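Local atomic coordinates of acyl-CoA dehydrogenase (Thermus thermophilus, PDB entry 2Z1Q), a protein that binds FAD and probably oxidises saturated acyl-CoA thioesters to their 2,3-dehydro (enoyl) forms, passing the electrons to an acceptor. Residues V122-E127 with H253-N258; T203-E208 with E243-E248; A144-T149 with T192-V197; V259-R264 with G343-A348. All coordinates share one frame; numbering follows the deposited sequence.

Contact 1. Residues V122-E127 with H253-N258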
# COMPACT_ATOMS: atom_id res chain seq x y z
N VAL B 122 -33.06 -9.11 12.96
CA VAL B 122 -33.85 -9.61 11.84
C VAL B 122 -33.72 -11.12 11.66
O VAL B 122 -34.67 -11.79 11.27
CB VAL B 122 -33.45 -8.93 10.52
CG1 VAL B 122 -34.18 -9.58 9.35
CG2 VAL B 122 -33.76 -7.45 10.58
N TYR B 123 -32.54 -11.67 11.93
CA TYR B 123 -32.31 -13.09 11.76
C TYR B 123 -32.75 -13.96 12.94
O TYR B 123 -33.31 -15.04 12.74
CB TYR B 123 -30.82 -13.36 11.48
CG TYR B 123 -30.33 -12.91 10.12
CD1 TYR B 123 -28.96 -12.95 9.81
CD2 TYR B 123 -31.21 -12.49 9.13
CE1 TYR B 123 -28.50 -12.61 8.55
CE2 TYR B 123 -30.76 -12.14 7.86
CZ TYR B 123 -29.40 -12.21 7.57
OH TYR B 123 -28.97 -11.90 6.30
N PHE B 124 -32.51 -13.49 14.16
CA PHE B 124 -32.87 -14.30 15.33
C PHE B 124 -33.79 -13.59 16.31
O PHE B 124 -34.19 -14.16 17.32
CB PHE B 124 -31.60 -14.78 16.05
CG PHE B 124 -30.67 -15.58 15.17
CD1 PHE B 124 -29.88 -14.94 14.20
CD2 PHE B 124 -30.62 -16.97 15.26
CE1 PHE B 124 -29.07 -15.69 13.34
CE2 PHE B 124 -29.80 -17.72 14.39
CZ PHE B 124 -29.03 -17.07 13.44
N GLY B 125 -34.14 -12.35 16.00
CA GLY B 125 -35.00 -11.60 16.89
C GLY B 125 -36.34 -12.27 17.14
O GLY B 125 -37.04 -12.68 16.21
N THR B 126 -36.70 -12.37 18.41
CA THR B 126 -37.96 -12.97 18.77
C THR B 126 -39.09 -12.07 18.28
O THR B 126 -38.90 -10.86 18.09
CB THR B 126 -38.06 -13.15 20.28
OG1 THR B 126 -38.38 -14.51 20.58
CG2 THR B 126 -39.10 -12.21 20.87
N GLU B 127 -40.25 -12.66 18.07
CA GLU B 127 -41.42 -11.94 17.60
C GLU B 127 -41.64 -10.61 18.34
O GLU B 127 -41.71 -9.55 17.71
CB GLU B 127 -42.66 -12.82 17.76
CG GLU B 127 -42.57 -14.18 17.05
CD GLU B 127 -41.63 -15.18 17.74
OE1 GLU B 127 -41.92 -15.57 18.89
OE2 GLU B 127 -40.62 -15.57 17.12
N HIS B 253 -22.92 -18.36 17.88
CA HIS B 253 -22.04 -18.41 16.73
C HIS B 253 -22.83 -18.26 15.44
O HIS B 253 -22.36 -17.66 14.47
CB HIS B 253 -21.26 -19.73 16.71
CG HIS B 253 -22.11 -20.94 16.51
ND1 HIS B 253 -22.96 -21.42 17.49
CD2 HIS B 253 -22.27 -21.76 15.44
CE1 HIS B 253 -23.59 -22.48 17.03
NE2 HIS B 253 -23.19 -22.71 15.79
N LYS B 254 -24.05 -18.80 15.42
CA LYS B 254 -24.89 -18.72 14.23
C LYS B 254 -25.11 -17.28 13.79
O LYS B 254 -25.05 -16.97 12.60
CB LYS B 254 -26.25 -19.39 14.48
CG LYS B 254 -26.19 -20.88 14.75
CD LYS B 254 -27.58 -21.49 14.83
CE LYS B 254 -27.52 -22.99 15.15
NZ LYS B 254 -28.86 -23.65 15.14
N ILE B 255 -25.37 -16.39 14.75
CA ILE B 255 -25.60 -14.99 14.43
C ILE B 255 -24.35 -14.40 13.80
O ILE B 255 -24.39 -13.83 12.71
CB ILE B 255 -25.97 -14.19 15.71
CG1 ILE B 255 -27.13 -14.88 16.43
CG2 ILE B 255 -26.36 -12.76 15.34
CD1 ILE B 255 -27.47 -14.31 17.79
N ALA B 256 -23.22 -14.55 14.49
CA ALA B 256 -21.96 -14.02 14.02
C ALA B 256 -21.58 -14.48 12.62
O ALA B 256 -21.12 -13.69 11.80
CB ALA B 256 -20.85 -14.39 14.99
N PHE B 257 -21.78 -15.77 12.33
CA PHE B 257 -21.41 -16.28 11.01
C PHE B 257 -22.32 -15.80 9.89
O PHE B 257 -21.85 -15.49 8.80
CB PHE B 257 -21.36 -17.82 11.04
CG PHE B 257 -20.34 -18.38 12.02
CD1 PHE B 257 -19.10 -17.76 12.19
CD2 PHE B 257 -20.61 -19.53 12.75
CE1 PHE B 257 -18.15 -18.27 13.08
CE2 PHE B 257 -19.67 -20.06 13.64
CZ PHE B 257 -18.44 -19.43 13.81
N ASN B 258 -23.62 -15.70 10.14
CA ASN B 258 -24.53 -15.25 9.09
C ASN B 258 -24.43 -13.78 8.73
O ASN B 258 -24.60 -13.42 7.56
CB ASN B 258 -25.97 -15.57 9.44
CG ASN B 258 -26.28 -17.03 9.24
OD1 ASN B 258 -26.19 -17.82 10.17
ND2 ASN B 258 -26.62 -17.40 8.01
O HOH W 1 -26.65 -13.45 5.76

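Contact 2. Residues T203-E208 with E243-E248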
# COMPACT_ATOMS: atom_id res chain seq x y z
N THR B 203 -23.41 -16.75 23.66
CA THR B 203 -24.76 -16.23 23.46
C THR B 203 -24.79 -14.72 23.15
O THR B 203 -23.94 -13.96 23.62
CB THR B 203 -25.61 -16.48 24.74
OG1 THR B 203 -25.46 -17.85 25.15
CG2 THR B 203 -27.09 -16.19 24.49
N ALA B 204 -25.78 -14.29 22.37
CA ALA B 204 -25.92 -12.88 22.02
C ALA B 204 -26.99 -12.26 22.92
O ALA B 204 -27.98 -12.91 23.23
CB ALA B 204 -26.31 -12.73 20.57
N PHE B 205 -26.78 -11.00 23.31
CA PHE B 205 -27.72 -10.28 24.17
C PHE B 205 -28.03 -8.87 23.67
O PHE B 205 -27.17 -8.19 23.12
CB PHE B 205 -27.17 -10.15 25.60
CG PHE B 205 -26.89 -11.46 26.28
CD1 PHE B 205 -25.75 -12.19 25.97
CD2 PHE B 205 -27.77 -11.96 27.23
CE1 PHE B 205 -25.48 -13.40 26.61
CE2 PHE B 205 -27.50 -13.17 27.88
CZ PHE B 205 -26.36 -13.89 27.56
N LEU B 206 -29.27 -8.43 23.87
CA LEU B 206 -29.68 -7.08 23.47
C LEU B 206 -29.51 -6.20 24.71
O LEU B 206 -30.10 -6.47 25.75
CB LEU B 206 -31.15 -7.08 23.03
CG LEU B 206 -31.50 -8.00 21.86
CD1 LEU B 206 -33.01 -8.23 21.81
CD2 LEU B 206 -30.99 -7.40 20.55
N VAL B 207 -28.67 -5.16 24.60
CA VAL B 207 -28.41 -4.26 25.72
C VAL B 207 -28.67 -2.83 25.31
O VAL B 207 -28.12 -2.34 24.32
CB VAL B 207 -26.93 -4.38 26.19
CG1 VAL B 207 -26.71 -3.55 27.47
CG2 VAL B 207 -26.58 -5.82 26.43
N GLU B 208 -29.52 -2.16 26.07
CA GLU B 208 -29.84 -0.77 25.76
C GLU B 208 -28.76 0.12 26.34
O GLU B 208 -28.22 -0.16 27.42
CB GLU B 208 -31.21 -0.43 26.33
CG GLU B 208 -32.24 -1.48 25.93
CD GLU B 208 -33.67 -1.08 26.26
OE1 GLU B 208 -34.00 -1.00 27.46
OE2 GLU B 208 -34.46 -0.86 25.32
N GLU B 243 -35.48 -12.10 28.66
CA GLU B 243 -36.08 -12.05 27.32
C GLU B 243 -35.23 -11.28 26.32
O GLU B 243 -35.56 -11.19 25.14
CB GLU B 243 -37.49 -11.45 27.38
CG GLU B 243 -37.56 -10.01 27.85
CD GLU B 243 -37.64 -9.87 29.37
OE1 GLU B 243 -37.91 -8.74 29.84
OE2 GLU B 243 -37.44 -10.88 30.10
N ASN B 244 -34.12 -10.71 26.80
CA ASN B 244 -33.24 -9.96 25.92
C ASN B 244 -32.20 -10.87 25.28
O ASN B 244 -31.30 -10.39 24.59
CB ASN B 244 -32.54 -8.84 26.67
CG ASN B 244 -33.38 -7.60 26.78
OD1 ASN B 244 -34.37 -7.43 26.06
ND2 ASN B 244 -32.99 -6.70 27.67
N VAL B 245 -32.33 -12.17 25.51
CA VAL B 245 -31.41 -13.12 24.92
C VAL B 245 -31.75 -13.22 23.44
O VAL B 245 -32.88 -13.57 23.08
CB VAL B 245 -31.55 -14.50 25.56
CG1 VAL B 245 -30.76 -15.53 24.76
CG2 VAL B 245 -31.06 -14.46 27.00
N LEU B 246 -30.77 -12.92 22.59
CA LEU B 246 -30.94 -12.96 21.15
C LEU B 246 -30.58 -14.35 20.63
O LEU B 246 -29.43 -14.78 20.74
CB LEU B 246 -30.04 -11.92 20.48
CG LEU B 246 -30.63 -11.21 19.26
CD1 LEU B 246 -29.63 -10.23 18.69
CD2 LEU B 246 -31.04 -12.23 18.21
N GLY B 247 -31.56 -15.04 20.07
CA GLY B 247 -31.32 -16.38 19.56
C GLY B 247 -31.39 -17.42 20.66
O GLY B 247 -32.15 -17.27 21.62
N GLU B 248 -30.59 -18.47 20.52
CA GLU B 248 -30.55 -19.55 21.50
C GLU B 248 -29.23 -19.56 22.28
O GLU B 248 -28.17 -19.32 21.70
CB GLU B 248 -30.75 -20.91 20.82
CG GLU B 248 -31.99 -21.00 19.94
CD GLU B 248 -32.30 -22.42 19.51
OE1 GLU B 248 -31.47 -23.04 18.81
OE2 GLU B 248 -33.38 -22.94 19.88
O HOH W 2 -27.48 -16.59 21.04

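Contact 3. Residues A144-T149 with T192-V197. With FAD (flavin-adenine dinucleotide), chain D.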
# COMPACT_ATOMS: atom_id res chain seq x y z
N ALA B 144 -27.83 1.28 15.99
CA ALA B 144 -27.40 0.02 16.58
C ALA B 144 -25.88 -0.20 16.52
O ALA B 144 -25.20 0.36 15.66
CB ALA B 144 -28.15 -1.15 15.93
N ALA B 145 -25.37 -1.01 17.45
CA ALA B 145 -23.95 -1.34 17.52
C ALA B 145 -23.81 -2.84 17.73
O ALA B 145 -24.71 -3.49 18.27
CB ALA B 145 -23.28 -0.59 18.67
N TYR B 146 -22.67 -3.38 17.31
CA TYR B 146 -22.39 -4.81 17.39
C TYR B 146 -21.13 -5.00 18.23
O TYR B 146 -20.07 -4.49 17.89
CB TYR B 146 -22.14 -5.31 15.97
CG TYR B 146 -22.05 -6.80 15.80
CD1 TYR B 146 -23.18 -7.60 15.87
CD2 TYR B 146 -20.83 -7.40 15.47
CE1 TYR B 146 -23.11 -8.97 15.61
CE2 TYR B 146 -20.75 -8.75 15.21
CZ TYR B 146 -21.89 -9.54 15.28
OH TYR B 146 -21.79 -10.88 15.01
N CYS B 147 -21.26 -5.75 19.32
CA CYS B 147 -20.14 -5.96 20.22
C CYS B 147 -19.70 -7.41 20.32
O CYS B 147 -20.16 -8.16 21.17
CB CYS B 147 -20.49 -5.42 21.60
SG CYS B 147 -20.55 -3.69 21.63
N LEU B 148 -18.77 -7.78 19.45
CA LEU B 148 -18.26 -9.12 19.41
C LEU B 148 -16.79 -9.20 19.79
O LEU B 148 -16.41 -9.98 20.65
CB LEU B 148 -18.47 -9.70 18.01
CG LEU B 148 -17.87 -11.07 17.75
CD1 LEU B 148 -18.28 -11.99 18.88
CD2 LEU B 148 -18.34 -11.62 16.41
N THR B 149 -15.97 -8.39 19.13
CA THR B 149 -14.54 -8.37 19.37
C THR B 149 -14.14 -7.94 20.78
O THR B 149 -14.79 -7.11 21.40
CB THR B 149 -13.85 -7.43 18.34
OG1 THR B 149 -14.03 -7.97 17.02
CG2 THR B 149 -12.36 -7.31 18.63
N THR B 192 -25.80 -5.15 20.51
CA THR B 192 -25.90 -6.61 20.47
C THR B 192 -24.55 -7.10 21.02
O THR B 192 -23.52 -6.97 20.36
CB THR B 192 -26.15 -7.13 19.02
OG1 THR B 192 -27.44 -6.72 18.58
CG2 THR B 192 -26.09 -8.65 18.98
N VAL B 193 -24.55 -7.65 22.23
CA VAL B 193 -23.31 -8.10 22.86
C VAL B 193 -23.19 -9.61 22.98
O VAL B 193 -24.15 -10.28 23.34
CB VAL B 193 -23.18 -7.51 24.26
CG1 VAL B 193 -21.80 -7.83 24.86
CG2 VAL B 193 -23.42 -6.02 24.19
N PHE B 194 -22.00 -10.14 22.70
CA PHE B 194 -21.81 -11.58 22.82
C PHE B 194 -21.08 -11.95 24.11
O PHE B 194 -20.08 -11.32 24.47
CB PHE B 194 -21.04 -12.13 21.60
CG PHE B 194 -21.81 -12.02 20.31
CD1 PHE B 194 -22.06 -10.78 19.73
CD2 PHE B 194 -22.30 -13.16 19.68
CE1 PHE B 194 -22.79 -10.67 18.55
CE2 PHE B 194 -23.04 -13.06 18.50
CZ PHE B 194 -23.28 -11.82 17.93
N ALA B 195 -21.61 -12.95 24.80
CA ALA B 195 -21.04 -13.43 26.06
C ALA B 195 -21.35 -14.91 26.24
O ALA B 195 -22.21 -15.46 25.55
CB ALA B 195 -21.59 -12.65 27.23
N LYS B 196 -20.64 -15.54 27.16
CA LYS B 196 -20.88 -16.95 27.41
C LYS B 196 -21.50 -17.15 28.78
O LYS B 196 -21.01 -16.63 29.78
CB LYS B 196 -19.56 -17.72 27.30
CG LYS B 196 -18.99 -17.72 25.89
CD LYS B 196 -17.61 -18.35 25.89
CE LYS B 196 -17.04 -18.44 24.48
NZ LYS B 196 -15.64 -18.93 24.49
N VAL B 197 -22.60 -17.90 28.82
CA VAL B 197 -23.28 -18.17 30.08
C VAL B 197 -22.42 -19.18 30.84
O VAL B 197 -22.13 -20.26 30.34
CB VAL B 197 -24.69 -18.76 29.84
CG1 VAL B 197 -25.39 -19.01 31.17
CG2 VAL B 197 -25.51 -17.79 28.99
PA FAD D . -5.00 -9.77 15.15
O1A FAD D . -5.14 -8.38 14.81
O2A FAD D . -5.49 -10.41 16.53
O5B FAD D . -4.84 -10.77 13.96
C5B FAD D . -3.51 -10.71 13.45
C4B FAD D . -3.57 -11.83 12.45
O4B FAD D . -4.74 -12.39 11.98
C3B FAD D . -2.45 -12.00 11.33
O3B FAD D . -1.26 -12.58 11.89
C2B FAD D . -3.34 -12.95 10.43
O2B FAD D . -2.63 -13.87 9.59
C1B FAD D . -3.98 -13.50 11.67
N9A FAD D . -4.68 -14.75 11.73
C8A FAD D . -5.74 -14.93 12.58
N7A FAD D . -6.18 -16.14 12.49
C5A FAD D . -5.46 -16.80 11.56
C6A FAD D . -5.48 -18.14 11.05
N6A FAD D . -6.41 -19.03 11.52
N1A FAD D . -4.56 -18.47 10.10
C2A FAD D . -3.65 -17.61 9.66
N3A FAD D . -3.61 -16.37 10.14
C4A FAD D . -4.46 -15.92 11.07
N1 FAD D . -15.70 -5.36 16.06
C2 FAD D . -17.01 -5.55 16.35
O2 FAD D . -17.33 -6.57 16.95
N3 FAD D . -17.98 -4.66 16.02
C4 FAD D . -17.70 -3.48 15.36
O4 FAD D . -18.56 -2.69 15.07
C4X FAD D . -16.28 -3.20 15.03
N5 FAD D . -15.89 -2.06 14.43
C5X FAD D . -14.58 -1.81 14.18
C6 FAD D . -14.16 -0.57 13.59
C7 FAD D . -12.79 -0.31 13.38
C7M FAD D . -12.36 1.01 12.78
C8 FAD D . -11.81 -1.29 13.74
C8M FAD D . -10.33 -1.06 13.55
C9 FAD D . -12.20 -2.49 14.30
C9A FAD D . -13.58 -2.78 14.54
N10 FAD D . -13.95 -4.00 15.15
C10 FAD D . -15.28 -4.25 15.43
C1' FAD D . -12.88 -4.90 15.48
C2' FAD D . -12.67 -6.06 14.50
O2' FAD D . -13.79 -6.93 14.50
C3' FAD D . -11.43 -6.68 15.04
O3' FAD D . -10.37 -5.69 14.95
C4' FAD D . -10.94 -7.90 14.31
O4' FAD D . -11.86 -8.99 14.33
C5' FAD D . -9.67 -8.17 15.04
O5' FAD D . -8.95 -9.19 14.56
P FAD D . -7.60 -8.93 15.39
O1P FAD D . -7.21 -7.52 15.16
O2P FAD D . -7.84 -9.18 16.98
O3P FAD D . -6.55 -9.98 14.70
O HOH W 3 -27.51 -4.14 18.01

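Contact 4. Residues V259-R264 with G343-A348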
# COMPACT_ATOMS: atom_id res chain seq x y z
N VAL B 259 -24.16 -12.92 9.71
CA VAL B 259 -24.05 -11.51 9.39
C VAL B 259 -22.80 -11.26 8.53
O VAL B 259 -22.80 -10.38 7.67
CB VAL B 259 -24.04 -10.63 10.66
CG1 VAL B 259 -25.33 -10.89 11.46
CG2 VAL B 259 -22.80 -10.91 11.50
N LEU B 260 -21.77 -12.06 8.75
CA LEU B 260 -20.54 -11.92 7.98
C LEU B 260 -20.76 -12.06 6.47
O LEU B 260 -20.08 -11.39 5.70
CB LEU B 260 -19.48 -12.93 8.44
CG LEU B 260 -18.60 -12.52 9.63
CD1 LEU B 260 -17.92 -13.75 10.24
CD2 LEU B 260 -17.57 -11.50 9.17
N ASN B 261 -21.70 -12.90 6.04
CA ASN B 261 -21.92 -13.05 4.60
C ASN B 261 -22.37 -11.75 3.95
O ASN B 261 -21.91 -11.40 2.87
CB ASN B 261 -22.95 -14.15 4.30
CG ASN B 261 -22.44 -15.54 4.62
OD1 ASN B 261 -21.24 -15.82 4.54
ND2 ASN B 261 -23.36 -16.43 4.99
N VAL B 262 -23.28 -11.03 4.61
CA VAL B 262 -23.78 -9.78 4.07
C VAL B 262 -22.73 -8.70 4.17
O VAL B 262 -22.53 -7.90 3.24
CB VAL B 262 -25.03 -9.34 4.83
CG1 VAL B 262 -25.44 -7.93 4.41
CG2 VAL B 262 -26.15 -10.34 4.58
N GLY B 263 -22.06 -8.65 5.31
CA GLY B 263 -21.03 -7.65 5.49
C GLY B 263 -19.96 -7.76 4.42
O GLY B 263 -19.46 -6.74 3.95
N ARG B 264 -19.63 -8.97 4.02
CA ARG B 264 -18.59 -9.13 3.01
C ARG B 264 -18.96 -8.64 1.63
O ARG B 264 -18.17 -7.95 0.99
CB ARG B 264 -18.13 -10.58 2.96
CG ARG B 264 -17.37 -11.00 4.21
CD ARG B 264 -17.18 -12.50 4.30
NE ARG B 264 -16.42 -12.86 5.49
CZ ARG B 264 -16.32 -14.10 5.98
NH1 ARG B 264 -15.60 -14.32 7.08
NH2 ARG B 264 -16.94 -15.10 5.39
N GLY B 343 -30.30 -18.81 1.92
CA GLY B 343 -30.16 -18.36 0.54
C GLY B 343 -28.85 -17.60 0.35
O GLY B 343 -28.15 -17.79 -0.65
N ILE B 344 -28.53 -16.75 1.32
CA ILE B 344 -27.30 -15.98 1.25
C ILE B 344 -26.12 -16.91 1.52
O ILE B 344 -25.12 -16.88 0.80
CB ILE B 344 -27.32 -14.83 2.27
CG1 ILE B 344 -28.49 -13.89 1.96
CG2 ILE B 344 -26.00 -14.08 2.22
CD1 ILE B 344 -28.78 -12.87 3.06
N GLU B 345 -26.25 -17.76 2.54
CA GLU B 345 -25.21 -18.71 2.90
C GLU B 345 -24.78 -19.59 1.71
O GLU B 345 -23.66 -20.08 1.66
CB GLU B 345 -25.69 -19.61 4.04
CG GLU B 345 -24.72 -20.71 4.45
CD GLU B 345 -23.37 -20.15 4.87
OE1 GLU B 345 -23.34 -19.02 5.40
OE2 GLU B 345 -22.35 -20.85 4.70
N GLU B 346 -25.69 -19.77 0.76
CA GLU B 346 -25.40 -20.58 -0.43
C GLU B 346 -24.18 -20.02 -1.17
O GLU B 346 -23.43 -20.78 -1.77
CB GLU B 346 -26.61 -20.58 -1.37
CG GLU B 346 -26.40 -21.32 -2.68
CD GLU B 346 -26.13 -22.80 -2.49
OE1 GLU B 346 -25.79 -23.47 -3.49
OE2 GLU B 346 -26.25 -23.29 -1.35
N TYR B 347 -23.99 -18.71 -1.11
CA TYR B 347 -22.85 -18.09 -1.79
C TYR B 347 -21.81 -17.47 -0.85
O TYR B 347 -21.19 -16.45 -1.18
CB TYR B 347 -23.35 -17.05 -2.80
CG TYR B 347 -24.36 -17.61 -3.78
CD1 TYR B 347 -25.71 -17.71 -3.45
CD2 TYR B 347 -23.95 -18.09 -5.03
CE1 TYR B 347 -26.63 -18.28 -4.32
CE2 TYR B 347 -24.87 -18.66 -5.92
CZ TYR B 347 -26.21 -18.75 -5.55
OH TYR B 347 -27.12 -19.34 -6.39
N ALA B 348 -21.61 -18.10 0.30
CA ALA B 348 -20.64 -17.64 1.30
C ALA B 348 -19.26 -17.53 0.66
O ALA B 348 -18.53 -16.57 0.90
CB ALA B 348 -20.59 -18.62 2.48
O HOH W 4 -18.87 -14.89 3.52

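Contact 1. Residues V122-E127 with H253-N258
With CG set anti to its own carbonyl carbon (chi1 -58°), Phe-124 sends its ring from the last turn of its helix toward Ile-255, whose CG1 is likewise anti to the carbonyl carbon (chi1 -53°). The two side chains run antiparallel alongside each other, and CG1 of Ile-255 comes to lie over one face of the phenyl ring, 3.7 Å from its centroid and 19° off the normal, which meets the geometry of a CH-pi contact. It is displaced toward the rim, its closest ring atom being Phe-124 CD1 at 3.5 Å. At the far end of the ring Phe-124 CZ touches Lys-254 CB at 3.8 Å, while the rest of that lysine runs extended and away. The contact joins the end of helix 119-124, in the N-terminal alpha domain of the acyl-CoA dehydrogenase fold, to the start of the long helix 252-288 of the C-terminal alpha domain. One turn further along the latter, Asn-258 CB packs obliquely on the Tyr-123 ring, 4.0 Å from CD1. A water links Tyr-123 OH (2.8 Å) to Asn-258 O (2.7 Å), donating to the carbonyl. Met-341 of helix 337-345 touches Tyr-123, Phe-124 and Asn-258.

Contact 2. Residues T203-E208 with E243-E248
Leu-206 reaches across to Asn-244 and Leu-246, and its side chain can be followed outward atom by atom. CB passes the carbonyl oxygen of Asn-244, and Leu-206 CG, set anti to its own carbonyl carbon (chi1 -59°), lies 3.6 Å from that same Asn-244 O. Beyond the branch the two methyls part: CD1 stays near the Asn-244 oxygen, while Leu-206 CD2 meets Leu-246 CD1 at 3.6 Å, the two leucines crossing at about a right angle. The backbone of Leu-206 is bonded to the same carbonyl, its N donating to Asn-244 O over 2.9 Å with an angle of 162° at the hydrogen.

The second backbone bond, Leu-246 N to Ala-204 O (2.9 Å), is more bent, and its donor stands 40° out of the carbonyl plane. Between the two bonds Phe-205 and Val-245 form an antiparallel non-hydrogen-bonded pair with CA atoms 4.7 Å apart. The two side chains extend together on one face of the sheet, Phe-205 CE2 touching Val-245 CG2 at 3.9 Å. Past Ala-204 the strands separate, and one water takes over: it accepts from Ala-204 N and donates to Leu-246 O, at 2.7 Å, and to Glu-248 O. Gly-247, where the chains part, has backbone angles at which a CB would be jammed against the carbonyl O of Leu-246. The arrangement is a short, loosely bonded antiparallel pairing, in which the weak strand 245-246 lies along strand 201-208 in the beta domain of the acyl-CoA dehydrogenase fold, just before the chain enters helix 252-288.

Contact 3. Residues A144-T149 with T192-V197
Flavin O2 of FAD is gripped by two successive backbone amides, Leu-148 N and Thr-149 N, both at 3.1 Å, the latter bond almost straight at 174°. Beside it flavin N3 donates to Tyr-146 O (2.8 Å), so main-chain bonds read the pyrimidine end of the isoalloxazine. Thr-149 OG1 holds the ribityl chain by a hydrogen bond with O2' (2.7 Å). The chain presenting these groups is held by parallel pairing: Thr-192 N donates to Ala-145 O, Cys-147 N to Thr-192 O (2.8 Å) and Phe-194 N to Cys-147 O. Tyr-146 has CG anti to its backbone N (chi1 -170°); its ring face receives the edge of Phe-194 in an offset edge-to-face pair, centroids 5.2 Å apart, and flavin N3 lies in plane at the ring edge, 4.0 Å from Tyr-146 CD2. An alanine in place of Tyr-146 would keep the carbonyl bonded to N3 but would probably leave the Phe-194 edge without its partner face and open a gap beside the flavin. Leu-148 CD1 packs off-centre on the Phe-194 ring. Strand 144-147 runs 14° from strand 190-197, whose other edge pairs with 201-208, and helix 252-288 covers Tyr-146 and Phe-194 through Ala-256 and Ile-255.

Contact 4. Residues V259-R264 with G343-A348
This is helix packing inside the C-terminal alpha-helical domain of the acyl-CoA dehydrogenase fold, where Asn-261 of the long helix 252-288 meets the C-terminal part of helix 337-345 and the turn that leads into helix 348-372. The turn, Glu-345 to Ala-348, is of type I and puts Tyr-347 at the N-cap of the next helix. Across the interface the one direct hydrogen bond runs from Asn-261 ND2 to Glu-345 OE1, 2.6 Å long with 154° at the hydrogen. Its acceptor lies in the amide plane of Asn-261 to within 6°, whereas the amide nitrogen comes to OE1 on the anti side and well out of the carboxylate plane. Glu-345 points away at its root and gets there by bending: CG is anti to the backbone N and the chain then folds at chi2 (58°). Apolar contacts flank the bond. Asn-261 CB rests on Ile-344 CG2 at 3.7 Å, and Val-262 CG2 meets Ile-344 CD1 at 4.0 Å. A leucine in place of Asn-261 would probably leave the Glu-345 carboxylate without its amide mate and the bridging water without one of its acceptors. That water lies at the edge of the Arg-264 guanidinium, in its plane, accepting from NH2 at 2.7 Å; it donates to Ala-348 O and to Asn-261 OD1, the oxygen that also has Ala-348 CB 3.5 Å away.

How the contacts relate
Contact 3 closes first along the chain, then contact 2, both within the loop that contact 1 closes; contact 4 follows. Contacts 2 and 3, with centres 9 Å apart, share one sheet: strands 190-197 and 201-208 are neighbours in it, and strand 245-246 leads on to helix 252-288. That helix serves contacts 1 and 4 (centres 13 Å apart), where Tyr-123 OH touches Ile-344 CD1 at 3.4 Å. Ile-255 CD1 meets Ala-204 CB at 3.4 Å (contacts 1 and 2), and Ala-256 CA meets Tyr-146 OH at 3.3 Å (contacts 1 and 3). Helix 252-288, of the C-terminal helical domain, thus packs on both the N-terminal helices and the beta domain; contacts 2 and 4 do not touch.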